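Long-range contacts in anti-sigma-I factor RsgI3 (Clostridium thermocellum, PDB 6QE7), which probably holds SigI3 inactive through its cytoplasmic domain and senses plant polysaccharides outside the cell, where its PA14 dyad binds pectin strongly: residues G8-N13 and Y46-T51; Y62-V67 and L122-K127; S195-G200 and K257-N262; T211-A216 and L272-R277. All coordinates share one frame; numbering follows the deposited sequence.

Interaction 1 of 4, residues G8-N13 and Y46-T51. With CA (calcium ion), chain E.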
# COMPACT_ATOMS: atom_id res chain seq x y z
N GLY A 8 12.50 -1.00 -12.22
CA GLY A 8 11.81 -0.02 -11.36
C GLY A 8 10.33 -0.29 -11.30
O GLY A 8 9.65 -0.41 -12.37
N GLU A 9 9.85 -0.52 -10.09
CA GLU A 9 8.41 -0.68 -9.82
C GLU A 9 7.98 0.67 -9.24
O GLU A 9 8.50 1.04 -8.12
CB GLU A 9 8.10 -1.83 -8.84
CG GLU A 9 8.58 -3.25 -9.17
CD GLU A 9 8.91 -4.10 -7.93
OE1 GLU A 9 8.31 -3.88 -6.83
OE2 GLU A 9 9.78 -4.95 -8.03
N TYR A 10 6.96 1.27 -9.84
CA TYR A 10 6.44 2.61 -9.54
C TYR A 10 5.03 2.50 -9.01
O TYR A 10 4.13 1.97 -9.66
CB TYR A 10 6.50 3.46 -10.80
CG TYR A 10 7.90 3.84 -11.18
CD1 TYR A 10 8.71 2.96 -11.87
CD2 TYR A 10 8.46 5.05 -10.82
CE1 TYR A 10 10.02 3.30 -12.22
CE2 TYR A 10 9.75 5.42 -11.20
CZ TYR A 10 10.54 4.54 -11.90
OH TYR A 10 11.83 4.88 -12.23
N TYR A 11 4.85 3.00 -7.80
CA TYR A 11 3.57 2.87 -7.08
C TYR A 11 3.06 4.29 -6.81
O TYR A 11 3.89 5.11 -6.42
CB TYR A 11 3.87 2.12 -5.78
CG TYR A 11 4.35 0.70 -5.93
CD1 TYR A 11 5.70 0.44 -6.16
CD2 TYR A 11 3.49 -0.38 -5.72
CE1 TYR A 11 6.17 -0.85 -6.27
CE2 TYR A 11 3.94 -1.68 -5.82
CZ TYR A 11 5.27 -1.89 -6.08
OH TYR A 11 5.68 -3.15 -6.25
N ASN A 12 1.75 4.50 -6.75
CA ASN A 12 1.10 5.81 -6.50
C ASN A 12 0.82 6.08 -5.03
O ASN A 12 0.30 7.18 -4.72
CB ASN A 12 -0.23 5.94 -7.28
CG ASN A 12 -0.02 6.70 -8.56
OD1 ASN A 12 0.59 7.76 -8.50
ND2 ASN A 12 -0.46 6.18 -9.70
N ASN A 13 1.13 5.13 -4.15
CA ASN A 13 1.23 5.33 -2.68
C ASN A 13 2.72 5.23 -2.27
O ASN A 13 3.55 4.70 -3.08
CB ASN A 13 0.36 4.28 -1.96
CG ASN A 13 -1.10 4.70 -1.83
OD1 ASN A 13 -1.45 5.87 -1.99
ND2 ASN A 13 -1.95 3.77 -1.39
N TYR A 46 4.50 8.79 -3.36
CA TYR A 46 4.76 7.73 -4.31
C TYR A 46 6.00 6.98 -3.84
O TYR A 46 6.70 7.50 -2.91
CB TYR A 46 4.80 8.21 -5.76
CG TYR A 46 5.75 9.32 -6.11
CD1 TYR A 46 7.05 9.05 -6.46
CD2 TYR A 46 5.32 10.65 -6.25
CE1 TYR A 46 7.94 10.05 -6.85
CE2 TYR A 46 6.16 11.64 -6.76
CZ TYR A 46 7.49 11.35 -7.00
OH TYR A 46 8.37 12.31 -7.45
N SER A 47 6.18 5.79 -4.40
CA SER A 47 7.29 4.89 -4.05
C SER A 47 7.73 4.10 -5.27
O SER A 47 6.92 3.89 -6.17
CB SER A 47 7.00 4.01 -2.85
OG SER A 47 5.82 3.21 -2.99
N VAL A 48 9.00 3.71 -5.21
CA VAL A 48 9.75 3.06 -6.29
C VAL A 48 10.59 2.01 -5.61
O VAL A 48 11.29 2.33 -4.64
CB VAL A 48 10.62 4.05 -7.12
CG1 VAL A 48 11.10 3.35 -8.35
CG2 VAL A 48 9.88 5.33 -7.54
N ARG A 49 10.58 0.83 -6.21
CA ARG A 49 11.47 -0.26 -5.88
C ARG A 49 12.28 -0.65 -7.11
O ARG A 49 11.69 -1.10 -8.07
CB ARG A 49 10.71 -1.50 -5.43
CG ARG A 49 11.67 -2.50 -4.79
CD ARG A 49 10.94 -3.73 -4.42
NE ARG A 49 10.26 -3.49 -3.19
CZ ARG A 49 8.95 -3.64 -2.96
NH1 ARG A 49 8.12 -3.94 -3.94
NH2 ARG A 49 8.48 -3.49 -1.73
N TRP A 50 13.59 -0.56 -7.00
CA TRP A 50 14.54 -0.99 -8.05
C TRP A 50 15.17 -2.30 -7.60
O TRP A 50 15.62 -2.35 -6.46
CB TRP A 50 15.59 0.06 -8.24
CG TRP A 50 15.10 1.33 -8.86
CD1 TRP A 50 14.83 1.52 -10.18
CD2 TRP A 50 14.99 2.62 -8.24
NE1 TRP A 50 14.49 2.80 -10.41
CE2 TRP A 50 14.53 3.51 -9.25
CE3 TRP A 50 15.14 3.12 -6.95
CZ2 TRP A 50 14.28 4.88 -9.00
CZ3 TRP A 50 14.86 4.47 -6.69
CH2 TRP A 50 14.40 5.33 -7.70
N THR A 51 15.07 -3.35 -8.40
CA THR A 51 15.73 -4.64 -8.11
C THR A 51 16.48 -5.20 -9.33
O THR A 51 16.08 -4.96 -10.47
CB THR A 51 14.74 -5.68 -7.62
OG1 THR A 51 13.89 -5.95 -8.72
CG2 THR A 51 14.01 -5.26 -6.36
CA CA E . 0.32 9.40 -4.25
O HOH W 1 12.04 -4.07 -8.96
O HOH W 2 1.40 9.46 -6.45
O HOH W 3 -1.50 8.49 -2.92
O HOH W 4 -1.67 9.18 -5.69
O HOH W 5 -0.52 11.67 -4.60
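Glu9 and Arg49 face each other across neighbouring antiparallel strands of the first PA14 domain, in one of the two sheets of its beta-sandwich, and this strand pair runs out at a calcium site. The hydrogen-bonded pairs are Glu9 with Arg49 and Tyr11 with Ser47; Tyr10 with Val48 and Gly8 with Trp50 are the non-hydrogen-bonded ones. Side chains therefore alternate between a polar face (Glu9, Tyr11, Ser47, Arg49) and an inward face (Tyr10, Val48, Trp50), where Phe30 of the second sheet touches both Tyr10 and Trp50.

On the polar face Glu9 OE1 is gripped twice. Arg49 NH1 meets it at 2.9 Å, with the oxygen close to the guanidinium plane, while Tyr11 OH donates to Glu9 OE1 at 2.8 Å from the anti side but tilted 25° out of the carboxylate plane. Only OE1 meets the guanidinium, whose plane stands 60° from the carboxylate, and Glu9 OE2 accepts from a water instead. Arg49 carries CG anti to its backbone N (chi1 -167°) and bends further out, giving its NE to Glu110 as a second acidic partner.

Inside, Val48 CG1 sits over the Tyr10 ring in a CH-pi contact, 3.8 Å from the centroid. The same Val48 methyl lies 3.5 Å above the Trp50 plane, toward the rim. Tyr10 OH and Trp50 NE1 both bond to Asp25. Where the first strand ends, Ser47 OG donates to Asn13 O at 2.7 Å. Asp44, Thr45 and four waters help to surround the calcium ion, which Asn12 O binds at 2.3 Å.

Interaction 2 of 4, residues Y62-V67 and L122-K127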
# COMPACT_ATOMS: atom_id res chain seq x y z
N TYR A 62 33.81 -1.45 -1.47
CA TYR A 62 32.92 -0.46 -2.12
C TYR A 62 32.21 0.33 -1.05
O TYR A 62 31.85 -0.20 0.01
CB TYR A 62 31.96 -1.13 -3.09
CG TYR A 62 32.57 -1.44 -4.43
CD1 TYR A 62 33.19 -2.66 -4.67
CD2 TYR A 62 32.54 -0.50 -5.45
CE1 TYR A 62 33.74 -2.94 -5.90
CE2 TYR A 62 33.13 -0.75 -6.67
CZ TYR A 62 33.70 -1.98 -6.91
OH TYR A 62 34.25 -2.23 -8.12
N THR A 63 32.04 1.62 -1.33
CA THR A 63 31.06 2.51 -0.66
C THR A 63 29.89 2.65 -1.64
O THR A 63 30.15 2.97 -2.82
CB THR A 63 31.73 3.82 -0.23
OG1 THR A 63 32.87 3.48 0.57
CG2 THR A 63 30.79 4.77 0.50
N PHE A 64 28.66 2.32 -1.21
CA PHE A 64 27.39 2.73 -1.87
C PHE A 64 26.88 4.00 -1.20
O PHE A 64 26.99 4.23 0.07
CB PHE A 64 26.33 1.64 -1.78
CG PHE A 64 26.72 0.50 -2.64
CD1 PHE A 64 27.70 -0.38 -2.22
CD2 PHE A 64 26.23 0.39 -3.91
CE1 PHE A 64 28.08 -1.43 -3.02
CE2 PHE A 64 26.59 -0.69 -4.70
CZ PHE A 64 27.53 -1.58 -4.26
N TYR A 65 26.42 4.90 -2.05
CA TYR A 65 25.78 6.17 -1.62
C TYR A 65 24.41 6.28 -2.29
O TYR A 65 24.26 5.97 -3.48
CB TYR A 65 26.56 7.42 -2.04
CG TYR A 65 28.06 7.35 -1.94
CD1 TYR A 65 28.83 6.54 -2.78
CD2 TYR A 65 28.72 8.12 -1.00
CE1 TYR A 65 30.22 6.54 -2.69
CE2 TYR A 65 30.10 8.12 -0.89
CZ TYR A 65 30.85 7.32 -1.74
OH TYR A 65 32.22 7.32 -1.56
N THR A 66 23.46 6.81 -1.52
CA THR A 66 22.10 7.20 -1.96
C THR A 66 22.00 8.68 -1.67
O THR A 66 22.49 9.13 -0.66
CB THR A 66 21.03 6.37 -1.25
OG1 THR A 66 21.06 6.63 0.16
CG2 THR A 66 21.17 4.88 -1.49
N VAL A 67 21.48 9.44 -2.61
CA VAL A 67 21.06 10.82 -2.32
C VAL A 67 19.58 10.86 -2.70
O VAL A 67 19.29 10.68 -3.89
CB VAL A 67 21.88 11.86 -3.13
CG1 VAL A 67 21.53 13.27 -2.71
CG2 VAL A 67 23.36 11.63 -2.97
N LEU A 122 21.74 6.78 -6.92
CA LEU A 122 22.57 5.69 -6.36
C LEU A 122 23.99 5.80 -6.94
O LEU A 122 24.11 5.65 -8.15
CB LEU A 122 21.94 4.35 -6.71
CG LEU A 122 22.73 3.12 -6.28
CD1 LEU A 122 22.86 3.07 -4.79
CD2 LEU A 122 22.09 1.84 -6.78
N MET A 123 24.99 5.93 -6.09
CA MET A 123 26.40 6.08 -6.49
C MET A 123 27.25 5.00 -5.82
O MET A 123 26.74 4.25 -4.98
CB MET A 123 26.87 7.48 -6.09
CG MET A 123 26.02 8.53 -6.70
SD MET A 123 26.61 10.13 -6.43
CE MET A 123 26.31 10.44 -4.70
N TRP A 124 28.48 4.83 -6.26
CA TRP A 124 29.45 3.92 -5.64
C TRP A 124 30.86 4.50 -5.84
O TRP A 124 31.04 5.29 -6.72
CB TRP A 124 29.38 2.49 -6.15
CG TRP A 124 29.79 2.25 -7.56
CD1 TRP A 124 30.13 3.19 -8.50
CD2 TRP A 124 29.73 1.00 -8.23
NE1 TRP A 124 30.27 2.59 -9.71
CE2 TRP A 124 30.09 1.24 -9.57
CE3 TRP A 124 29.50 -0.31 -7.83
CZ2 TRP A 124 30.21 0.22 -10.49
CZ3 TRP A 124 29.62 -1.32 -8.75
CH2 TRP A 124 29.95 -1.05 -10.08
N SER A 125 31.79 4.05 -5.02
CA SER A 125 33.21 4.45 -4.98
C SER A 125 33.98 3.26 -4.42
O SER A 125 33.33 2.34 -3.81
CB SER A 125 33.40 5.73 -4.21
OG SER A 125 33.34 5.51 -2.82
N SER A 126 35.29 3.21 -4.72
CA SER A 126 36.30 2.29 -4.12
C SER A 126 37.72 2.83 -4.36
O SER A 126 37.87 4.03 -4.82
CB SER A 126 36.16 0.84 -4.61
OG SER A 126 36.21 0.72 -6.00
N LYS A 127 38.73 2.02 -4.03
CA LYS A 127 40.12 2.48 -4.14
C LYS A 127 40.29 2.97 -5.58
O LYS A 127 40.60 4.13 -5.72
CB LYS A 127 41.08 1.35 -3.77
CG LYS A 127 42.46 1.88 -3.46
CD LYS A 127 43.37 0.84 -2.85
CE LYS A 127 43.47 -0.42 -3.69
NZ LYS A 127 43.77 -1.57 -2.83
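Tyr65 reaches across to Ser125 with its ring edge turned to the neighbouring backbone. Its OH and Ser125 OG are joined by a hydrogen bond in which either may donate; the modelled 2.5 Å is very short and its exact value doubtful. Tyr65 CG lies anti to its own carbonyl carbon (chi1 -40°), which lays the ring along Met123-Ser125, while Thr63 CG2 rests 3.4 Å above the Tyr65 ring plane. Further along this outer face Met123 CE, swung round by a bend at the thioether, meets Val67 CG2 at 3.6 Å.

At the other end Tyr62 and Trp124 lie side by side. Their planes are 28° apart but slid, so the rings barely overlap, and Tyr62 CE2 approaches one indole face near its rim, 3.8 Å from Trp124 CE3. Ser126 CB makes a CH-pi contact over the Tyr62 ring, 4.1 Å from its centroid.

These residues sit on adjacent antiparallel strands of the second sheet in the first PA14 beta-sandwich. Thr63-Ser125 and Tyr65-Met123 are the hydrogen-bonded pairs. Phe64 and Leu122 point into the sandwich and touch Leu74 of the facing sheet.

A second shell fixes the aromatic groups: Lys131 makes a cation-pi contact with Tyr65, Glu132 takes the indole N-H of Trp124, and Tyr58 N bonds to Tyr62 OH. Glu60 bonds to Ser126 OG and so helps to hold the serine that lies over the Tyr62 ring.

Interaction 3 of 4, residues S195-G200 and K257-N262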
# COMPACT_ATOMS: atom_id res chain seq x y z
N SER A 195 -24.66 -13.12 8.53
CA SER A 195 -23.60 -12.18 8.98
C SER A 195 -22.56 -12.11 7.85
O SER A 195 -22.53 -13.03 6.96
CB SER A 195 -23.07 -12.68 10.35
OG SER A 195 -22.61 -14.03 10.24
N VAL A 196 -21.72 -11.07 7.86
CA VAL A 196 -20.72 -10.81 6.79
C VAL A 196 -19.45 -10.27 7.44
O VAL A 196 -19.57 -9.54 8.41
CB VAL A 196 -21.25 -9.78 5.77
CG1 VAL A 196 -20.46 -9.81 4.48
CG2 VAL A 196 -22.73 -9.99 5.49
N ARG A 197 -18.30 -10.67 6.91
CA ARG A 197 -16.97 -10.09 7.24
C ARG A 197 -16.34 -9.58 5.93
O ARG A 197 -16.25 -10.34 5.01
CB ARG A 197 -16.01 -11.07 7.90
CG ARG A 197 -14.63 -10.45 8.08
CD ARG A 197 -13.62 -11.30 8.81
NE ARG A 197 -14.15 -11.83 10.07
CZ ARG A 197 -14.56 -13.08 10.21
NH1 ARG A 197 -14.53 -13.92 9.20
NH2 ARG A 197 -14.97 -13.48 11.39
N TRP A 198 -16.05 -8.29 5.87
CA TRP A 198 -15.23 -7.59 4.86
C TRP A 198 -13.85 -7.36 5.47
O TRP A 198 -13.77 -6.84 6.58
CB TRP A 198 -15.87 -6.26 4.49
CG TRP A 198 -17.20 -6.38 3.80
CD1 TRP A 198 -17.42 -6.53 2.46
CD2 TRP A 198 -18.50 -6.23 4.41
NE1 TRP A 198 -18.77 -6.57 2.20
CE2 TRP A 198 -19.46 -6.38 3.38
CE3 TRP A 198 -18.96 -6.05 5.72
CZ2 TRP A 198 -20.83 -6.33 3.64
CZ3 TRP A 198 -20.30 -6.03 5.98
CH2 TRP A 198 -21.23 -6.13 4.95
N VAL A 199 -12.84 -7.81 4.75
CA VAL A 199 -11.42 -7.54 5.08
C VAL A 199 -10.75 -6.91 3.87
O VAL A 199 -11.04 -7.36 2.76
CB VAL A 199 -10.71 -8.85 5.47
CG1 VAL A 199 -9.21 -8.59 5.77
CG2 VAL A 199 -11.38 -9.44 6.68
N GLY A 200 -9.78 -6.04 4.14
CA GLY A 200 -8.84 -5.57 3.13
C GLY A 200 -8.03 -4.39 3.62
O GLY A 200 -7.55 -4.41 4.75
N LYS A 257 -11.28 -4.11 8.67
CA LYS A 257 -12.22 -5.23 8.91
C LYS A 257 -13.55 -4.61 9.32
O LYS A 257 -13.57 -3.65 10.16
CB LYS A 257 -11.65 -6.23 9.91
CG LYS A 257 -12.54 -7.47 10.12
CD LYS A 257 -11.82 -8.65 10.81
CE LYS A 257 -11.29 -8.26 12.17
NZ LYS A 257 -10.73 -9.43 12.92
N VAL A 258 -14.61 -5.09 8.67
CA VAL A 258 -16.00 -4.75 8.99
C VAL A 258 -16.76 -6.08 9.15
O VAL A 258 -16.66 -6.98 8.25
CB VAL A 258 -16.67 -3.82 7.94
CG1 VAL A 258 -18.13 -3.48 8.28
CG2 VAL A 258 -15.93 -2.51 7.83
N GLU A 259 -17.51 -6.17 10.25
CA GLU A 259 -18.41 -7.32 10.56
C GLU A 259 -19.85 -6.79 10.75
O GLU A 259 -20.07 -5.73 11.40
CB GLU A 259 -17.89 -8.15 11.74
CG GLU A 259 -16.65 -9.01 11.47
CD GLU A 259 -15.98 -9.73 12.65
OE1 GLU A 259 -16.32 -9.45 13.81
OE2 GLU A 259 -15.06 -10.51 12.39
N TYR A 260 -20.80 -7.52 10.18
CA TYR A 260 -22.25 -7.20 10.19
C TYR A 260 -23.02 -8.47 10.57
O TYR A 260 -22.77 -9.54 10.02
CB TYR A 260 -22.74 -6.75 8.80
CG TYR A 260 -24.22 -6.49 8.73
CD1 TYR A 260 -24.77 -5.50 9.52
CD2 TYR A 260 -25.09 -7.23 7.95
CE1 TYR A 260 -26.13 -5.24 9.52
CE2 TYR A 260 -26.47 -7.03 7.99
CZ TYR A 260 -27.00 -6.01 8.77
OH TYR A 260 -28.34 -5.70 8.84
N CYS A 261 -23.99 -8.33 11.44
CA CYS A 261 -24.95 -9.42 11.68
C CYS A 261 -26.37 -8.85 11.58
O CYS A 261 -26.67 -7.76 12.00
CB CYS A 261 -24.60 -10.17 12.95
SG CYS A 261 -24.83 -9.22 14.48
N ASN A 262 -27.18 -9.58 10.89
CA ASN A 262 -28.63 -9.41 10.80
C ASN A 262 -29.32 -10.30 11.84
O ASN A 262 -28.95 -11.48 11.98
CB ASN A 262 -29.06 -9.88 9.42
CG ASN A 262 -30.32 -9.16 9.09
OD1 ASN A 262 -30.28 -7.93 9.14
ND2 ASN A 262 -31.40 -9.92 8.86
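Val196 with Tyr260 and Trp198 with Val258 are the hydrogen-bonded pairs of two almost exactly antiparallel strands, whose axes approach to 4.6 Å with their directions 172° apart. Each pair exchanges two N-H...O=C bonds. Ser195-Cys261, Arg197-Glu259 and Val199-Lys257 are the non-hydrogen-bonded pairs and carry their side chains on the opposite face.

On that face Arg197 and Glu259 run side by side. Arg197 NE donates to the anti lone pair of Glu259 OE2 at 2.8 Å, with the oxygen close to the guanidinium plane. Arg197 NH2 adds a weak bond to the same Glu259 OE2 at 3.1 Å, so one carboxylate oxygen takes both N-H groups; the two planes are 64° apart. With CG anti to the backbone N (chi1 174°) and a bend further out, Arg197 also presents NH1 to Glu157 and to Tyr159 OH. Glu259 and Glu157 would together help to balance the arginine charge close to Lys257, whose CD packs 3.8 Å from Arg197 CD and whose amino group makes a cation-pi contact with Trp223.

The other face is largely apolar. Trp198 turns its indole edge across the strand, CE3 lying 3.7 Å from Val258 CG1 and CZ3 lying 3.8 Å from Tyr260 CB. Val196 CG1, two residues before it, stands 3.6 Å above the Trp198 plane, and the indole N-H goes to Asp173. Ile269 of the facing sheet touches both Trp198 and Tyr260. The pair belongs to one sheet of the second PA14 domain, and its apolar inner face and charged outer face follow the pattern of a beta-sandwich.

Interaction 4 of 4, residues T211-A216 and L272-R277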
# COMPACT_ATOMS: atom_id res chain seq x y z
N THR A 211 -13.35 10.08 10.66
CA THR A 211 -14.51 9.50 11.36
C THR A 211 -15.15 8.51 10.41
O THR A 211 -15.47 8.90 9.27
CB THR A 211 -15.55 10.54 11.79
OG1 THR A 211 -14.89 11.51 12.59
CG2 THR A 211 -16.68 9.96 12.62
N PHE A 212 -15.26 7.27 10.85
CA PHE A 212 -16.03 6.25 10.09
C PHE A 212 -17.40 6.20 10.74
O PHE A 212 -17.51 6.43 11.95
CB PHE A 212 -15.31 4.90 10.02
CG PHE A 212 -14.04 4.99 9.22
CD1 PHE A 212 -12.89 5.50 9.79
CD2 PHE A 212 -14.03 4.66 7.88
CE1 PHE A 212 -11.75 5.69 9.03
CE2 PHE A 212 -12.87 4.81 7.14
CZ PHE A 212 -11.73 5.34 7.72
N HIS A 213 -18.40 5.99 9.90
CA HIS A 213 -19.83 6.01 10.27
C HIS A 213 -20.42 4.73 9.72
O HIS A 213 -20.04 4.36 8.59
CB HIS A 213 -20.53 7.20 9.66
CG HIS A 213 -19.88 8.51 9.84
ND1 HIS A 213 -20.31 9.43 10.78
CD2 HIS A 213 -18.89 9.12 9.12
CE1 HIS A 213 -19.59 10.53 10.67
NE2 HIS A 213 -18.73 10.37 9.62
N THR A 214 -21.19 4.00 10.55
CA THR A 214 -22.05 2.89 10.07
C THR A 214 -23.50 3.29 10.27
O THR A 214 -23.87 3.94 11.27
CB THR A 214 -21.71 1.54 10.69
OG1 THR A 214 -21.90 1.75 12.07
CG2 THR A 214 -20.31 1.04 10.38
N VAL A 215 -24.25 2.96 9.26
CA VAL A 215 -25.73 2.94 9.22
C VAL A 215 -26.10 1.48 8.97
O VAL A 215 -25.72 0.92 7.92
CB VAL A 215 -26.35 3.87 8.16
CG1 VAL A 215 -27.90 3.80 8.18
CG2 VAL A 215 -25.93 5.27 8.37
N ALA A 216 -26.83 0.87 9.92
CA ALA A 216 -27.02 -0.58 9.91
C ALA A 216 -28.34 -1.02 10.54
O ALA A 216 -28.62 -0.57 11.65
CB ALA A 216 -25.86 -1.11 10.69
N LEU A 272 -19.56 4.75 5.84
CA LEU A 272 -19.26 6.12 5.39
C LEU A 272 -17.99 6.59 6.07
O LEU A 272 -17.71 6.10 7.16
CB LEU A 272 -20.44 7.00 5.80
CG LEU A 272 -21.77 6.48 5.24
CD1 LEU A 272 -22.62 5.84 6.34
CD2 LEU A 272 -22.51 7.59 4.52
N TRP A 273 -17.37 7.60 5.50
CA TRP A 273 -16.31 8.37 6.19
C TRP A 273 -16.53 9.88 6.04
O TRP A 273 -17.25 10.38 5.10
CB TRP A 273 -14.90 7.96 5.71
CG TRP A 273 -14.60 8.20 4.25
CD1 TRP A 273 -15.38 8.78 3.29
CD2 TRP A 273 -13.41 7.80 3.56
NE1 TRP A 273 -14.73 8.81 2.10
CE2 TRP A 273 -13.54 8.19 2.23
CE3 TRP A 273 -12.23 7.20 3.97
CZ2 TRP A 273 -12.54 7.99 1.29
CZ3 TRP A 273 -11.25 6.97 3.04
CH2 TRP A 273 -11.41 7.34 1.72
N SER A 274 -15.84 10.58 6.91
CA SER A 274 -15.83 12.05 6.92
C SER A 274 -14.53 12.50 7.56
O SER A 274 -13.94 11.74 8.42
CB SER A 274 -17.07 12.56 7.66
OG SER A 274 -16.96 12.36 9.08
N SER A 275 -14.16 13.74 7.31
CA SER A 275 -13.01 14.37 8.00
C SER A 275 -13.08 15.86 7.74
O SER A 275 -13.99 16.24 7.02
CB SER A 275 -11.72 13.77 7.59
OG SER A 275 -11.31 14.22 6.31
N GLN A 276 -12.16 16.64 8.28
CA GLN A 276 -12.30 18.10 8.11
C GLN A 276 -12.35 18.43 6.61
O GLN A 276 -13.07 19.32 6.25
CB GLN A 276 -11.15 18.90 8.68
CG GLN A 276 -11.23 20.29 8.08
CD GLN A 276 -10.50 21.31 8.88
OE1 GLN A 276 -9.76 20.97 9.81
NE2 GLN A 276 -10.72 22.56 8.49
N ARG A 277 -11.61 17.73 5.75
CA ARG A 277 -11.59 18.04 4.32
C ARG A 277 -12.32 16.99 3.53
O ARG A 277 -12.56 17.27 2.37
CB ARG A 277 -10.18 18.09 3.76
CG ARG A 277 -9.36 19.31 4.14
CD ARG A 277 -7.87 19.11 3.77
NE ARG A 277 -7.10 18.39 4.78
CZ ARG A 277 -5.81 18.05 4.69
NH1 ARG A 277 -5.10 18.37 3.65
NH2 ARG A 277 -5.23 17.35 5.64
O HOH W 6 -13.25 13.24 11.46
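His213 and Ser274 form a polar side-chain bridge on the outer face of an antiparallel strand pair, in the second sheet of the second PA14 beta-sandwich. Backbone bonds couple Thr211 with Ser274 and His213 with Leu272. Between them Phe212 and Trp273 form a non-hydrogen-bonded pair whose side chains enter the core, where both touch Ile202 of the facing sheet.

The bridge itself is short and straight: His213 NE2 and Ser274 OG are 2.7 Å apart, and either could donate. With CG anti to the carbonyl carbon (chi1 -49°), the imidazole lies with its edge along the backbone of Leu272-Ser274. Thr211 CG2 sits 3.4 Å above one face of the His213 ring, toward its rim. Beyond the histidine, Val215 CG2 meets Leu272 CD1 at 3.9 Å.

On the inner face Phe212 and Trp273 lie side by side, Phe212 CE2 packing 4.0 Å from Trp273 CB. The indole N-H is taken by Glu281, and the Trp273 ring also meets Tyr210. Beside the Thr211-Ser274 pair a water hydrogen-bonds to Thr211 OG1 at 2.6 Å and reaches Ser274 O more weakly, at 3.5 Å.

In the fold
Interactions 1 and 2 belong to the first PA14 domain, interactions 3 and 4 to the second, and each pair samples both sheets of its sandwich. Interaction 1 closes before interaction 2 opens, their centres about 21 Å apart. In the second domain the segments alternate: strand 193-202 is followed by 208-216, and 254-263 by 268-274, so interactions 3 and 4 interlock. Their centres are about 17 Å apart, and they touch where Tyr260 CE1 packs on Ala216 CB at 4.3 Å. Between domains the spacing widens, to about 50 Å between the centres of interactions 2 and 3. Arg49 in one domain echoes Arg197 in the other, consistent with two related sandwiches forming the pectin-binding dyad.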